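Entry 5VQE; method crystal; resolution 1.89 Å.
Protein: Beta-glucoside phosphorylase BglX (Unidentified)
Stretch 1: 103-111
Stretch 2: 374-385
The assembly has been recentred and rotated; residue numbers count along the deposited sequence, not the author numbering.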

# COMPACT_ATOMS: atom_id res chain seq x y z
N GLY A 103 -1.21 -5.65 -6.55
CA GLY A 103 -2.18 -6.72 -6.68
C GLY A 103 -2.15 -7.31 -8.08
O GLY A 103 -1.11 -7.35 -8.73
N MET A 104 -3.31 -7.76 -8.55
CA MET A 104 -3.42 -8.31 -9.89
C MET A 104 -4.35 -7.45 -10.72
O MET A 104 -5.18 -6.70 -10.21
CB MET A 104 -3.91 -9.77 -9.85
CG MET A 104 -5.23 -10.00 -9.15
SD MET A 104 -5.61 -11.75 -8.90
CE MET A 104 -4.33 -12.25 -7.78
N GLU A 105 -4.20 -7.56 -12.04
CA GLU A 105 -4.93 -6.70 -12.95
C GLU A 105 -6.44 -6.91 -12.85
O GLU A 105 -7.22 -5.95 -12.93
CB GLU A 105 -4.44 -6.95 -14.38
CG GLU A 105 -5.17 -6.19 -15.46
CD GLU A 105 -4.55 -6.44 -16.82
OE1 GLU A 105 -3.30 -6.46 -16.91
OE2 GLU A 105 -5.30 -6.62 -17.80
N ASP A 106 -6.88 -8.16 -12.66
CA ASP A 106 -8.30 -8.51 -12.73
C ASP A 106 -8.86 -9.06 -11.42
O ASP A 106 -9.87 -9.78 -11.44
CB ASP A 106 -8.53 -9.50 -13.87
CG ASP A 106 -7.50 -10.61 -13.90
OD1 ASP A 106 -6.58 -10.61 -13.04
OD2 ASP A 106 -7.60 -11.48 -14.79
N GLY A 107 -8.25 -8.74 -10.28
CA GLY A 107 -8.83 -9.09 -9.00
C GLY A 107 -9.89 -8.10 -8.56
O GLY A 107 -10.25 -7.15 -9.26
N THR A 108 -10.40 -8.32 -7.35
CA THR A 108 -11.44 -7.47 -6.77
C THR A 108 -10.81 -6.26 -6.09
O THR A 108 -10.06 -6.40 -5.13
CB THR A 108 -12.28 -8.24 -5.76
OG1 THR A 108 -12.83 -9.42 -6.37
CG2 THR A 108 -13.42 -7.37 -5.24
N TYR A 109 -11.17 -5.07 -6.57
CA TYR A 109 -10.82 -3.81 -5.90
C TYR A 109 -11.87 -3.54 -4.83
O TYR A 109 -13.00 -3.17 -5.14
CB TYR A 109 -10.75 -2.68 -6.92
CG TYR A 109 -10.21 -1.35 -6.40
CD1 TYR A 109 -9.86 -1.20 -5.06
CD2 TYR A 109 -10.06 -0.26 -7.24
CE1 TYR A 109 -9.37 -0.00 -4.59
CE2 TYR A 109 -9.56 0.95 -6.77
CZ TYR A 109 -9.22 1.06 -5.44
OH TYR A 109 -8.73 2.24 -4.93
N VAL A 110 -11.50 -3.74 -3.56
CA VAL A 110 -12.43 -3.58 -2.45
C VAL A 110 -12.49 -2.11 -2.05
O VAL A 110 -13.50 -1.43 -2.26
CB VAL A 110 -12.03 -4.45 -1.25
CG1 VAL A 110 -12.95 -4.21 -0.06
CG2 VAL A 110 -12.03 -5.93 -1.65
N ALA A 111 -11.40 -1.61 -1.46
CA ALA A 111 -11.35 -0.24 -0.97
C ALA A 111 -9.91 0.09 -0.61
O ALA A 111 -9.09 -0.80 -0.35
CB ALA A 111 -12.25 -0.04 0.25
N ARG A 374 -12.67 -17.98 -6.72
CA ARG A 374 -12.80 -17.00 -5.65
C ARG A 374 -12.54 -15.59 -6.14
O ARG A 374 -12.98 -14.63 -5.49
CB ARG A 374 -11.84 -17.32 -4.51
CG ARG A 374 -11.96 -18.72 -3.96
CD ARG A 374 -11.24 -18.85 -2.63
NE ARG A 374 -9.79 -18.67 -2.73
CZ ARG A 374 -8.90 -19.66 -2.79
NH1 ARG A 374 -7.60 -19.37 -2.85
NH2 ARG A 374 -9.28 -20.93 -2.77
N ILE A 375 -11.79 -15.44 -7.23
CA ILE A 375 -11.42 -14.12 -7.71
C ILE A 375 -12.64 -13.47 -8.36
O ILE A 375 -13.30 -14.07 -9.22
CB ILE A 375 -10.25 -14.21 -8.69
CG1 ILE A 375 -9.07 -14.94 -8.03
CG2 ILE A 375 -9.83 -12.83 -9.14
CD1 ILE A 375 -7.88 -15.20 -8.94
N GLN A 376 -12.93 -12.23 -7.94
CA GLN A 376 -14.14 -11.51 -8.35
C GLN A 376 -15.40 -12.32 -8.02
O GLN A 376 -16.41 -12.23 -8.72
CB GLN A 376 -14.11 -11.14 -9.83
CG GLN A 376 -13.14 -10.02 -10.15
CD GLN A 376 -13.34 -9.45 -11.54
OE1 GLN A 376 -14.40 -8.91 -11.86
NE2 GLN A 376 -12.32 -9.57 -12.38
N SER A 377 -15.35 -13.08 -6.93
CA SER A 377 -16.51 -13.84 -6.50
C SER A 377 -17.61 -12.91 -5.99
O SER A 377 -17.37 -11.75 -5.62
CB SER A 377 -16.12 -14.84 -5.41
OG SER A 377 -15.72 -14.16 -4.24
N LYS A 378 -18.84 -13.43 -5.95
CA LYS A 378 -19.96 -12.63 -5.47
C LYS A 378 -19.73 -12.17 -4.04
O LYS A 378 -20.03 -11.02 -3.69
CB LYS A 378 -21.26 -13.43 -5.58
N LYS A 379 -19.18 -13.05 -3.20
CA LYS A 379 -18.87 -12.69 -1.81
C LYS A 379 -17.96 -11.47 -1.75
O LYS A 379 -18.20 -10.53 -0.99
CB LYS A 379 -18.24 -13.89 -1.10
CG LYS A 379 -17.88 -13.68 0.36
CD LYS A 379 -16.99 -14.82 0.88
CE LYS A 379 -17.38 -15.25 2.29
NZ LYS A 379 -16.27 -15.89 3.05
N HIS A 380 -16.89 -11.48 -2.55
CA HIS A 380 -15.93 -10.38 -2.50
C HIS A 380 -16.53 -9.08 -3.02
O HIS A 380 -16.32 -8.02 -2.43
CB HIS A 380 -14.68 -10.75 -3.29
CG HIS A 380 -13.91 -11.89 -2.70
ND1 HIS A 380 -12.80 -12.44 -3.31
CD2 HIS A 380 -14.10 -12.60 -1.56
CE1 HIS A 380 -12.35 -13.43 -2.56
NE2 HIS A 380 -13.12 -13.55 -1.50
N LYS A 381 -17.30 -9.16 -4.11
CA LYS A 381 -17.96 -7.96 -4.63
C LYS A 381 -18.96 -7.42 -3.62
O LYS A 381 -19.10 -6.20 -3.47
CB LYS A 381 -18.65 -8.28 -5.95
CG LYS A 381 -17.70 -8.74 -7.06
N LYS A 382 -19.64 -8.32 -2.90
CA LYS A 382 -20.60 -7.91 -1.88
C LYS A 382 -19.91 -7.14 -0.76
O LYS A 382 -20.43 -6.11 -0.29
CB LYS A 382 -21.31 -9.14 -1.33
CG LYS A 382 -22.29 -8.87 -0.20
CD LYS A 382 -23.03 -10.14 0.20
N TRP A 383 -18.76 -7.62 -0.29
CA TRP A 383 -18.03 -6.92 0.75
C TRP A 383 -17.60 -5.53 0.29
O TRP A 383 -17.61 -4.58 1.08
CB TRP A 383 -16.80 -7.73 1.18
CG TRP A 383 -17.10 -8.90 2.05
CD1 TRP A 383 -18.22 -9.11 2.80
CD2 TRP A 383 -16.26 -10.04 2.27
NE1 TRP A 383 -18.13 -10.30 3.47
CE2 TRP A 383 -16.94 -10.90 3.16
CE3 TRP A 383 -15.00 -10.42 1.80
CZ2 TRP A 383 -16.40 -12.10 3.59
CZ3 TRP A 383 -14.47 -11.61 2.22
CH2 TRP A 383 -15.17 -12.45 3.11
N ALA A 384 -17.20 -5.40 -0.97
CA ALA A 384 -16.83 -4.08 -1.49
C ALA A 384 -18.01 -3.12 -1.44
O ALA A 384 -17.85 -1.93 -1.15
CB ALA A 384 -16.30 -4.21 -2.92
N LEU A 385 -19.21 -3.62 -1.74
CA LEU A 385 -20.39 -2.77 -1.69
C LEU A 385 -20.73 -2.36 -0.26
O LEU A 385 -21.07 -1.20 -0.00
CB LEU A 385 -21.58 -3.48 -2.34
CG LEU A 385 -22.60 -2.56 -3.02
CD1 LEU A 385 -21.97 -1.88 -4.23
CD2 LEU A 385 -23.84 -3.34 -3.43
O HOH W 1 -15.56 -0.36 -1.19

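Residues 103-111 form an irregular segment that opens with a type I beta turn from Met-104 to Gly-107 and then runs past the second stretch without adopting helix or strand. The second stretch begins with a type II turn from Arg-374 to Ser-377, closed by Ser-377 N donating to Arg-374 O (3.2 Å), and continues as a helix from Lys-378. Ser-377 is the N-cap: its OG accepts a weak hydrogen bond from His-380 N (3.4 Å), which would otherwise lack a carbonyl partner in the first helical turn. The two backbones come close at two points, with CA atoms 5.1 Å apart for Thr-108 and Gln-376 and 4.5 Å apart for Val-110 and Ala-384.

A direct hydrogen bond joins the stretches. The side chain of Gln-376 reaches back to the first turn, where NE2 donates to Asp-106 O at 2.6 Å. Beside it, Ile-375 supplies an apolar surface: its CG2 lies 3.9 Å from Gly-107 CA, and its CD1 lies 4.1 Å from Met-104 SD. The absence of a side chain at Gly-107 matters within its own turn, since a CB there would clash with Met-104 CG.

Thr-108 is largely enclosed at the centre of the contact. Its OG1 sits 3.2 Å from Gln-376 CA and 3.8 Å from His-380 CB, near the plane of the imidazole at the ring edge, while its CG2 approaches Lys-381 N at 4.4 Å. Farther along, Ala-384 points toward the first stretch, and its small methyl group permits close approach: CB lies 3.9 Å from Val-110 CA and 4.4 Å from Val-110 CG1. A water reinforces this end, donating to Val-110 O (2.6 Å from the water oxygen) and Ala-384 O (2.8 Å) and so linking the two backbones.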